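Local coordinates for protein allantoin racemase (Pseudomonas fluorescens, PDB 5LG5) that racemises allantoin and probably interconverts the D and L forms of 5-monosubstituted hydantoins, as a hexameric member of the HyuE racemase family, at residues 114-119 with 143-148; 138-143 with 161-166. One frame throughout, in Å; residues are numbered along the deposited sequence.

Interaction 1 of 2, residues 114-119 with 143-148; sequences TTLDRT and GMAVLE
Thr-115 meets residues 143-148 with both its carbonyl and its side chain. It follows Thr-114, the last residue of strand 110-114, whose OG1 is bonded to Gly-179 O. Thr-115 O accepts the main bond of the contact, from Gly-143 N at 2.7 Å. A weak bond from Met-144 N reaches the same oxygen. At its positive phi (95°) a side chain on Gly-143 would collide with the carbonyl oxygen of Ser-142, which calls for glycine. The Thr-115 side chain lies against the next part of the loop. Its CB is 3.1 Å from Met-144 O. With CG2 anti to the carbonyl carbon (OG1 chi1 45°), the methyl reaches Val-146 CG2 at 3.8 Å.

Leu-116 packs beside the backbone, its CD2 3.7 Å from Ala-145 N. That N-H is bonded to Glu-148 OE1 at 2.8 Å, a side-chain bond that spans the turn 145-148. Leu-116 O is used within its own segment: Thr-119 N and Thr-119 OG1 both bond to it, the latter at 2.7 Å on a carbonyl lone pair. Asp-117 and Arg-118 serve the assembly instead, with salt bridges to Arg-223 and Glu-86 of the second subunit.

Val-146 also touches Ile-14 of helix 12-25. The contact joins two loops that leave the C-terminal ends of the adjacent parallel strands 110-114 and 136-141, one leading into helix 120-129 and the other into helix 148-151.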
loop_
_atom_site.group_PDB
_atom_site.type_symbol
_atom_site.label_atom_id
_atom_site.label_comp_id
_atom_site.label_asym_id
_atom_site.label_seq_id
_atom_site.Cartn_x
_atom_site.Cartn_y
_atom_site.Cartn_z
ATOM N N THR E 114 -3.057 -23.947 -4.069
ATOM C CA THR E 114 -4.040 -24.524 -3.163
ATOM C C THR E 114 -4.958 -25.458 -3.939
ATOM O O THR E 114 -4.655 -25.843 -5.081
ATOM C CB THR E 114 -4.843 -23.427 -2.380
ATOM O OG1 THR E 114 -5.675 -24.030 -1.377
ATOM C CG2 THR E 114 -5.694 -22.581 -3.313
ATOM N N THR E 115 -6.069 -25.812 -3.298
ATOM C CA THR E 115 -7.034 -26.768 -3.813
ATOM C C THR E 115 -8.078 -26.109 -4.695
ATOM O O THR E 115 -7.963 -26.098 -5.924
ATOM C CB THR E 115 -7.754 -27.434 -2.641
ATOM O OG1 THR E 115 -8.122 -26.421 -1.686
ATOM C CG2 THR E 115 -6.830 -28.447 -1.977
ATOM N N LEU E 116 -9.109 -25.569 -4.053
ATOM C CA LEU E 116 -10.217 -24.949 -4.757
ATOM C C LEU E 116 -10.036 -23.451 -4.969
ATOM O O LEU E 116 -9.419 -22.748 -4.153
ATOM C CB LEU E 116 -11.518 -25.214 -4.010
ATOM C CG LEU E 116 -11.913 -26.699 -3.960
ATOM C CD1 LEU E 116 -13.285 -26.855 -3.325
ATOM C CD2 LEU E 116 -11.887 -27.323 -5.341
ATOM N N ASP E 117 -10.582 -22.969 -6.072
ATOM C CA ASP E 117 -10.552 -21.564 -6.403
ATOM C C ASP E 117 -11.195 -20.716 -5.312
ATOM O O ASP E 117 -10.741 -19.620 -5.003
ATOM C CB ASP E 117 -11.246 -21.336 -7.745
ATOM C CG ASP E 117 -11.416 -19.873 -8.062
ATOM O OD1 ASP E 117 -10.391 -19.190 -8.301
ATOM O OD2 ASP E 117 -12.582 -19.400 -8.028
ATOM N N ARG E 118 -12.236 -21.246 -4.688
ATOM C CA ARG E 118 -12.958 -20.463 -3.691
ATOM C C ARG E 118 -12.173 -20.254 -2.408
ATOM O O ARG E 118 -12.552 -19.418 -1.584
ATOM C CB ARG E 118 -14.316 -21.085 -3.406
ATOM C CG ARG E 118 -14.244 -22.420 -2.681
ATOM C CD ARG E 118 -15.645 -22.924 -2.344
ATOM N NE ARG E 118 -16.266 -22.088 -1.320
ATOM C CZ ARG E 118 -17.564 -22.071 -1.031
ATOM N NH1 ARG E 118 -18.415 -22.831 -1.707
ATOM N NH2 ARG E 118 -18.009 -21.270 -0.070
ATOM N N THR E 119 -11.092 -21.019 -2.239
ATOM C CA THR E 119 -10.251 -20.880 -1.063
ATOM C C THR E 119 -9.147 -19.855 -1.283
ATOM O O THR E 119 -8.552 -19.386 -0.319
ATOM C CB THR E 119 -9.590 -22.218 -0.640
ATOM O OG1 THR E 119 -8.557 -22.562 -1.573
ATOM C CG2 THR E 119 -10.623 -23.326 -0.593
ATOM N N GLY E 143 -7.638 -26.826 -8.532
ATOM C CA GLY E 143 -8.973 -27.150 -9.011
ATOM C C GLY E 143 -9.455 -28.494 -8.491
ATOM O O GLY E 143 -10.499 -29.008 -8.905
ATOM N N MET E 144 -8.695 -29.060 -7.565
ATOM C CA MET E 144 -9.043 -30.344 -6.975
ATOM C C MET E 144 -9.384 -30.147 -5.510
ATOM O O MET E 144 -8.668 -29.438 -4.800
ATOM C CB MET E 144 -7.866 -31.318 -7.069
ATOM C CG MET E 144 -7.110 -31.276 -8.377
ATOM S SD MET E 144 -7.198 -32.843 -9.249
ATOM C CE MET E 144 -8.904 -32.826 -9.779
ATOM N N ALA E 145 -10.474 -30.756 -5.053
ATOM C CA ALA E 145 -10.856 -30.657 -3.646
ATOM C C ALA E 145 -9.828 -31.345 -2.757
ATOM O O ALA E 145 -9.077 -32.212 -3.222
ATOM C CB ALA E 145 -12.244 -31.239 -3.411
ATOM N N VAL E 146 -9.798 -30.949 -1.482
ATOM C CA VAL E 146 -8.856 -31.503 -0.513
ATOM C C VAL E 146 -8.860 -33.036 -0.486
ATOM O O VAL E 146 -7.801 -33.664 -0.539
ATOM C CB VAL E 146 -9.140 -30.973 0.914
ATOM C CG1 VAL E 146 -8.220 -31.636 1.918
ATOM C CG2 VAL E 146 -8.979 -29.448 0.969
ATOM N N LEU E 147 -10.043 -33.640 -0.430
ATOM C CA LEU E 147 -10.131 -35.094 -0.295
ATOM C C LEU E 147 -9.729 -35.811 -1.573
ATOM O O LEU E 147 -9.343 -36.980 -1.543
ATOM C CB LEU E 147 -11.540 -35.517 0.130
ATOM C CG LEU E 147 -12.046 -34.946 1.459
ATOM C CD1 LEU E 147 -13.468 -35.401 1.699
ATOM C CD2 LEU E 147 -11.139 -35.399 2.598
ATOM N N GLU E 148 -9.783 -35.091 -2.687
ATOM C CA GLU E 148 -9.440 -35.650 -3.990
ATOM C C GLU E 148 -7.937 -35.914 -4.065
ATOM O O GLU E 148 -7.469 -36.644 -4.939
ATOM C CB GLU E 148 -9.880 -34.677 -5.092
ATOM C CG GLU E 148 -10.963 -35.193 -6.042
ATOM C CD GLU E 148 -11.561 -34.076 -6.907
ATOM O OE1 GLU E 148 -11.443 -32.885 -6.525
ATOM O OE2 GLU E 148 -12.145 -34.383 -7.971
#

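Interaction 2 of 2, residues 138-143 with 161-166; sequences SVRASG and VRQAEL
Arg-140 on the strand and Gln-163 on the helix cross at about a right angle and share one hydrogen bond. Arg-140 NH1 gives it to Gln-163 OE1 at 2.9 Å. The oxygen sits at the edge of the guanidinium, in its plane, and the two flat groups are nearly coplanar (18° apart). Leu-166 CB lies over one guanidinium face, offset toward the rim, and its CD1 is 3.5 Å from Arg-140 NH1. The Arg-140 chain is extended from CG to NE, and its stem passes close to the glutamine, with CD 3.4 Å from Gln-163 OE1. Arg-140 NE also has a salt bridge to Asp-171, farther along the same helix. An alanine in place of Arg-140 would probably leave Gln-163 OE1 without this donor, Asp-171 without its salt-bridge mate and Leu-166 CB without the flat group beneath it.

Gln-163 CG, anti to its carbonyl carbon (chi1 -67°), packs 3.2 Å from Ala-141 O. Past this tight part the contact loosens. Gln-163 NE2 reaches Ser-142 O through water 1, which it meets at 2.9 Å. No other protein chain of the assembly touches the two segments.

Strand 138-141 and helix 161-166 run nearly antiparallel (154°), with axes 8.5 Å apart. Strand 136-141 and helix 153-171 form the first part of a beta-alpha-beta crossover to strand 175-179, which passes over strand 110-114, as in the alpha/beta fold of this racemase family.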
loop_
_atom_site.group_PDB
_atom_site.type_symbol
_atom_site.label_atom_id
_atom_site.label_comp_id
_atom_site.label_asym_id
_atom_site.label_seq_id
_atom_site.Cartn_x
_atom_site.Cartn_y
_atom_site.Cartn_z
ATOM N N SER E 138 1.580 -15.073 -6.373
ATOM C CA SER E 138 0.212 -15.495 -6.640
ATOM C C SER E 138 -0.224 -16.598 -5.690
ATOM O O SER E 138 0.599 -17.298 -5.090
ATOM C CB SER E 138 0.064 -15.985 -8.090
ATOM O OG SER E 138 0.951 -17.055 -8.365
ATOM N N VAL E 139 -1.535 -16.734 -5.552
ATOM C CA VAL E 139 -2.119 -17.898 -4.924
ATOM C C VAL E 139 -2.954 -18.573 -5.984
ATOM O O VAL E 139 -3.866 -17.960 -6.539
ATOM C CB VAL E 139 -2.997 -17.504 -3.728
ATOM C CG1 VAL E 139 -3.678 -18.761 -3.101
ATOM C CG2 VAL E 139 -2.161 -16.748 -2.718
ATOM N N ARG E 140 -2.626 -19.819 -6.296
ATOM C CA ARG E 140 -3.290 -20.518 -7.389
ATOM C C ARG E 140 -3.969 -21.787 -6.925
ATOM O O ARG E 140 -3.451 -22.507 -6.066
ATOM C CB ARG E 140 -2.284 -20.881 -8.476
ATOM C CG ARG E 140 -1.711 -19.704 -9.201
ATOM C CD ARG E 140 -0.884 -20.184 -10.366
ATOM N NE ARG E 140 -0.709 -19.121 -11.336
ATOM C CZ ARG E 140 -1.349 -19.075 -12.493
ATOM N NH1 ARG E 140 -2.176 -20.057 -12.826
ATOM N NH2 ARG E 140 -1.139 -18.060 -13.318
ATOM N N ALA E 141 -5.108 -22.080 -7.535
ATOM C CA ALA E 141 -5.856 -23.276 -7.191
ATOM C C ALA E 141 -5.623 -24.372 -8.223
ATOM O O ALA E 141 -5.705 -24.136 -9.419
ATOM C CB ALA E 141 -7.348 -22.953 -7.088
ATOM N N SER E 142 -5.358 -25.579 -7.749
ATOM C CA SER E 142 -5.201 -26.714 -8.644
ATOM C C SER E 142 -6.550 -27.100 -9.253
ATOM O O SER E 142 -6.602 -27.667 -10.340
ATOM C CB SER E 142 -4.573 -27.886 -7.891
ATOM O OG SER E 142 -5.442 -28.339 -6.879
ATOM N N GLY E 143 -7.638 -26.826 -8.532
ATOM C CA GLY E 143 -8.973 -27.150 -9.011
ATOM C C GLY E 143 -9.455 -28.494 -8.491
ATOM O O GLY E 143 -10.499 -29.008 -8.905
ATOM N N VAL E 161 1.103 -29.581 -10.050
ATOM C CA VAL E 161 2.294 -29.280 -10.852
ATOM C C VAL E 161 2.005 -28.255 -11.934
ATOM O O VAL E 161 2.800 -27.325 -12.117
ATOM C CB VAL E 161 2.967 -30.568 -11.460
ATOM C CG1 VAL E 161 4.025 -30.229 -12.513
ATOM C CG2 VAL E 161 3.554 -31.455 -10.357
ATOM N N ARG E 162 0.858 -28.369 -12.604
ATOM C CA ARG E 162 0.530 -27.395 -13.649
ATOM C C ARG E 162 0.428 -25.982 -13.102
ATOM O O ARG E 162 0.924 -25.047 -13.727
ATOM C CB ARG E 162 -0.748 -27.738 -14.437
ATOM C CG ARG E 162 -1.063 -26.625 -15.479
ATOM C CD ARG E 162 -2.196 -26.906 -16.491
ATOM N NE ARG E 162 -3.523 -27.052 -15.897
ATOM C CZ ARG E 162 -4.098 -28.228 -15.644
ATOM N NH1 ARG E 162 -3.460 -29.348 -15.959
ATOM N NH2 ARG E 162 -5.307 -28.288 -15.095
ATOM N N GLN E 163 -0.215 -25.819 -11.946
ATOM C CA GLN E 163 -0.334 -24.487 -11.346
ATOM C C GLN E 163 1.022 -23.958 -10.915
ATOM O O GLN E 163 1.319 -22.780 -11.088
ATOM C CB GLN E 163 -1.304 -24.495 -10.161
ATOM C CG GLN E 163 -2.740 -24.760 -10.569
ATOM C CD GLN E 163 -3.176 -23.834 -11.680
ATOM O OE1 GLN E 163 -2.874 -22.638 -11.663
ATOM N NE2 GLN E 163 -3.869 -24.386 -12.673
ATOM N N ALA E 164 1.852 -24.840 -10.365
ATOM C CA ALA E 164 3.204 -24.451 -9.983
ATOM C C ALA E 164 3.998 -23.979 -11.202
ATOM O O ALA E 164 4.721 -22.979 -11.139
ATOM C CB ALA E 164 3.915 -25.596 -9.285
ATOM N N GLU E 165 3.859 -24.698 -12.312
ATOM C CA GLU E 165 4.553 -24.319 -13.541
ATOM C C GLU E 165 4.074 -22.959 -14.039
ATOM O O GLU E 165 4.872 -22.131 -14.482
ATOM C CB GLU E 165 4.388 -25.407 -14.610
ATOM C CG GLU E 165 5.175 -26.662 -14.279
ATOM C CD GLU E 165 4.938 -27.804 -15.260
ATOM O OE1 GLU E 165 3.877 -27.815 -15.932
ATOM O OE2 GLU E 165 5.809 -28.705 -15.327
ATOM N N LEU E 166 2.768 -22.724 -13.942
ATOM C CA LEU E 166 2.205 -21.448 -14.364
ATOM C C LEU E 166 2.670 -20.322 -13.446
ATOM O O LEU E 166 2.982 -19.217 -13.898
ATOM C CB LEU E 166 0.675 -21.520 -14.390
ATOM C CG LEU E 166 0.039 -22.402 -15.465
ATOM C CD1 LEU E 166 -1.467 -22.516 -15.252
ATOM C CD2 LEU E 166 0.324 -21.829 -16.858
HETATM O O HOH W 1 -4.404 -27.241 -12.442
#

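How the interactions relate
Interaction 2 holds strand 136-141, an edge strand of its sheet within this chain; interaction 1 holds the loop that follows it, against the end of the neighbouring strand 110-114. Gly-143 belongs to both but makes its contact in interaction 1. Interaction 1 is partly buried and lies next to another subunit. Interaction 2 is a surface contact that lays a helix beside the strand within one chain. Their chemistry differs accordingly: backbone bonding with small apolar packing in the first, a charged and amide side-chain pair with a bridging water in the second. The backbones of Thr-114 and Arg-140 pair between the strands, and Thr-114 O lies 2.8 Å from Ser-142 N, a probable hydrogen bond. Ala-141 CB packs on Thr-115 O.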